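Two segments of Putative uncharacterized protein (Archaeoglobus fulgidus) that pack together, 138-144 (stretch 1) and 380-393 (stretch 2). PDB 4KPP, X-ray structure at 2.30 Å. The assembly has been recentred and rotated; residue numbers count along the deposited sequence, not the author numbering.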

# COMPACT_ATOMS: atom_id res chain seq x y z
N ILE A 138 -4.23 -4.71 -16.68
CA ILE A 138 -3.04 -4.32 -15.93
C ILE A 138 -2.23 -3.25 -16.66
O ILE A 138 -1.54 -2.44 -16.03
CB ILE A 138 -2.18 -5.58 -15.57
CG1 ILE A 138 -2.75 -6.25 -14.32
CG2 ILE A 138 -0.73 -5.23 -15.30
CD1 ILE A 138 -2.80 -5.33 -13.11
N ARG A 139 -2.34 -3.22 -17.99
CA ARG A 139 -1.63 -2.22 -18.79
C ARG A 139 -1.95 -0.79 -18.36
O ARG A 139 -1.15 0.12 -18.57
CB ARG A 139 -1.94 -2.39 -20.28
CG ARG A 139 -1.52 -3.73 -20.87
CD ARG A 139 -1.56 -3.67 -22.39
NE ARG A 139 -1.76 -4.98 -23.01
CZ ARG A 139 -0.77 -5.78 -23.39
NH1 ARG A 139 -1.05 -6.95 -23.95
NH2 ARG A 139 0.49 -5.42 -23.20
N LEU A 140 -3.12 -0.60 -17.77
CA LEU A 140 -3.51 0.68 -17.21
C LEU A 140 -2.54 1.06 -16.09
O LEU A 140 -1.87 2.08 -16.17
CB LEU A 140 -4.95 0.61 -16.66
CG LEU A 140 -5.82 1.86 -16.57
CD1 LEU A 140 -6.88 1.69 -15.48
CD2 LEU A 140 -5.04 3.15 -16.35
N GLU A 141 -2.49 0.23 -15.05
CA GLU A 141 -1.63 0.51 -13.90
C GLU A 141 -0.16 0.58 -14.29
O GLU A 141 0.60 1.34 -13.69
CB GLU A 141 -1.85 -0.50 -12.76
CG GLU A 141 -2.70 -1.70 -13.12
CD GLU A 141 -4.19 -1.41 -13.03
OE1 GLU A 141 -4.64 -0.89 -11.99
OE2 GLU A 141 -4.91 -1.72 -14.01
N ILE A 142 0.24 -0.21 -15.28
CA ILE A 142 1.61 -0.19 -15.79
C ILE A 142 1.99 1.20 -16.30
O ILE A 142 3.07 1.71 -16.00
CB ILE A 142 1.80 -1.22 -16.92
CG1 ILE A 142 1.69 -2.64 -16.37
CG2 ILE A 142 3.15 -1.02 -17.61
CD1 ILE A 142 1.89 -3.72 -17.42
N PHE A 143 1.09 1.80 -17.06
CA PHE A 143 1.30 3.14 -17.61
C PHE A 143 1.52 4.18 -16.52
O PHE A 143 2.46 4.97 -16.59
CB PHE A 143 0.10 3.53 -18.48
CG PHE A 143 0.17 4.92 -19.03
CD1 PHE A 143 0.88 5.17 -20.20
CD2 PHE A 143 -0.47 5.97 -18.40
CE1 PHE A 143 0.95 6.45 -20.72
CE2 PHE A 143 -0.40 7.25 -18.92
CZ PHE A 143 0.31 7.49 -20.08
N PHE A 144 0.65 4.18 -15.52
CA PHE A 144 0.74 5.16 -14.45
C PHE A 144 1.91 4.89 -13.51
O PHE A 144 2.47 5.81 -12.94
CB PHE A 144 -0.57 5.24 -13.67
CG PHE A 144 -1.60 6.10 -14.34
CD1 PHE A 144 -1.54 7.48 -14.23
CD2 PHE A 144 -2.61 5.54 -15.10
CE1 PHE A 144 -2.47 8.28 -14.85
CE2 PHE A 144 -3.54 6.34 -15.72
CZ PHE A 144 -3.47 7.71 -15.60
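Stretch 2, residues 380-393: KEIVESFRTVKRLI

Residues 380-393 form a helix that crosses the helix of stretch 1 steeply: the N-to-C directions differ by 105° (signed angle -105°), and the axes approach to 8.2 Å. The crossing is tightest where Ser 385 meets Arg 139, their CA atoms 4.7 Å apart, and a side chain as small as serine's suits so close a passage. Ser 385 OG donates a hydrogen bond to Arg 139 O at 2.8 Å. Arg 139 O also accepts the helical bond from Phe 143 N at 3.2 Å, so it serves two donors, and the serine hydroxyl finds an acceptor in a buried site.

The Arg 139 side chain is a knob among Glu 381, Glu 384, Ser 385 and Thr 388. Arg 139 NH2 reaches Glu 381 OE1 at 2.6 Å, a salt bridge made at the guanidinium edge, while Glu 384 CB covers one face, 3.8 Å from Arg 139 NH2. Thr 388 OG1 turns back to its own helix, donating to Glu 384 O at 3.2 Å.

Farther along, the contact is apolar. Val 389 CG2 lies over the Phe 143 ring, 3.9 Å from its centroid, a CH-pi contact in which one methyl of the branched valine side chain lies over the ring face. Leu 140 CG packs against Leu 392 CD1 at 3.7 Å.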

# COMPACT_ATOMS: atom_id res chain seq x y z
N LYS A 380 7.14 -2.86 -27.50
CA LYS A 380 5.79 -2.92 -28.05
C LYS A 380 4.77 -2.98 -26.92
O LYS A 380 3.64 -2.50 -27.06
CB LYS A 380 5.63 -4.14 -28.97
N GLU A 381 5.16 -3.57 -25.80
CA GLU A 381 4.28 -3.70 -24.64
C GLU A 381 4.07 -2.35 -23.96
O GLU A 381 3.02 -2.09 -23.38
CB GLU A 381 4.83 -4.73 -23.65
CG GLU A 381 5.05 -6.11 -24.25
CD GLU A 381 3.76 -6.76 -24.68
OE1 GLU A 381 2.71 -6.44 -24.10
OE2 GLU A 381 3.79 -7.61 -25.61
N ILE A 382 5.09 -1.49 -24.03
CA ILE A 382 4.99 -0.14 -23.50
C ILE A 382 4.08 0.69 -24.40
O ILE A 382 3.25 1.46 -23.92
CB ILE A 382 6.37 0.53 -23.38
CG1 ILE A 382 7.28 -0.32 -22.48
CG2 ILE A 382 6.24 1.94 -22.83
CD1 ILE A 382 8.69 0.20 -22.38
N VAL A 383 4.24 0.52 -25.71
CA VAL A 383 3.36 1.15 -26.69
C VAL A 383 1.93 0.68 -26.49
O VAL A 383 0.99 1.48 -26.53
CB VAL A 383 3.81 0.84 -28.14
CG1 VAL A 383 2.71 1.20 -29.13
CG2 VAL A 383 5.10 1.58 -28.47
N GLU A 384 1.76 -0.61 -26.25
CA GLU A 384 0.44 -1.17 -26.00
C GLU A 384 -0.22 -0.58 -24.76
O GLU A 384 -1.41 -0.25 -24.76
CB GLU A 384 0.51 -2.70 -25.89
CG GLU A 384 0.17 -3.40 -27.19
CD GLU A 384 -1.19 -3.01 -27.71
OE1 GLU A 384 -2.16 -3.07 -26.92
OE2 GLU A 384 -1.30 -2.62 -28.89
N SER A 385 0.58 -0.44 -23.70
CA SER A 385 0.13 0.18 -22.45
C SER A 385 -0.31 1.62 -22.69
O SER A 385 -1.21 2.13 -22.01
CB SER A 385 1.25 0.13 -21.41
OG SER A 385 0.94 0.96 -20.31
N PHE A 386 0.34 2.27 -23.65
CA PHE A 386 -0.00 3.64 -24.02
C PHE A 386 -1.34 3.68 -24.75
O PHE A 386 -2.13 4.61 -24.57
CB PHE A 386 1.11 4.22 -24.90
CG PHE A 386 0.74 5.52 -25.56
CD1 PHE A 386 0.84 6.71 -24.88
CD2 PHE A 386 0.30 5.54 -26.88
CE1 PHE A 386 0.50 7.90 -25.49
CE2 PHE A 386 -0.03 6.72 -27.50
CZ PHE A 386 0.07 7.91 -26.80
N ARG A 387 -1.59 2.67 -25.58
CA ARG A 387 -2.82 2.58 -26.35
C ARG A 387 -4.02 2.19 -25.48
O ARG A 387 -5.15 2.59 -25.76
CB ARG A 387 -2.67 1.61 -27.51
CG ARG A 387 -1.94 2.21 -28.70
CD ARG A 387 -1.46 1.13 -29.66
NE ARG A 387 -0.91 1.71 -30.87
CZ ARG A 387 -0.14 1.05 -31.74
NH1 ARG A 387 0.17 -0.22 -31.52
NH2 ARG A 387 0.31 1.67 -32.82
N THR A 388 -3.77 1.41 -24.44
CA THR A 388 -4.81 1.05 -23.48
C THR A 388 -5.39 2.30 -22.84
O THR A 388 -6.61 2.44 -22.72
CB THR A 388 -4.26 0.13 -22.37
OG1 THR A 388 -3.85 -1.11 -22.95
CG2 THR A 388 -5.32 -0.12 -21.31
N VAL A 389 -4.51 3.21 -22.44
CA VAL A 389 -4.93 4.47 -21.84
C VAL A 389 -5.60 5.36 -22.89
O VAL A 389 -6.56 6.07 -22.60
CB VAL A 389 -3.74 5.20 -21.20
CG1 VAL A 389 -4.16 6.56 -20.66
CG2 VAL A 389 -3.14 4.34 -20.10
N LYS A 390 -5.10 5.29 -24.12
CA LYS A 390 -5.68 6.05 -25.22
C LYS A 390 -7.12 5.63 -25.53
O LYS A 390 -7.95 6.46 -25.90
CB LYS A 390 -4.81 5.92 -26.48
CG LYS A 390 -5.21 6.84 -27.61
CD LYS A 390 -4.23 6.72 -28.76
CE LYS A 390 -4.64 7.60 -29.93
NZ LYS A 390 -3.67 7.49 -31.06
N ARG A 391 -7.42 4.35 -25.35
CA ARG A 391 -8.77 3.85 -25.59
C ARG A 391 -9.74 4.23 -24.48
O ARG A 391 -10.89 4.59 -24.74
CB ARG A 391 -8.78 2.33 -25.77
CG ARG A 391 -8.14 1.83 -27.05
CD ARG A 391 -8.51 0.38 -27.31
NE ARG A 391 -8.36 -0.44 -26.11
CZ ARG A 391 -7.23 -1.03 -25.75
NH1 ARG A 391 -6.14 -0.89 -26.50
NH2 ARG A 391 -7.18 -1.76 -24.65
N LEU A 392 -9.27 4.16 -23.23
CA LEU A 392 -10.10 4.47 -22.08
C LEU A 392 -10.57 5.93 -22.09
O LEU A 392 -11.65 6.25 -21.60
CB LEU A 392 -9.36 4.16 -20.77
CG LEU A 392 -9.15 2.68 -20.47
CD1 LEU A 392 -8.32 2.50 -19.21
CD2 LEU A 392 -10.48 1.96 -20.34
N ILE A 393 -9.74 6.80 -22.66
CA ILE A 393 -10.07 8.22 -22.76
C ILE A 393 -11.20 8.45 -23.77
O ILE A 393 -12.13 9.21 -23.51
CB ILE A 393 -8.84 9.05 -23.16
CG1 ILE A 393 -7.77 8.95 -22.08
CG2 ILE A 393 -9.22 10.51 -23.39
CD1 ILE A 393 -6.50 9.71 -22.39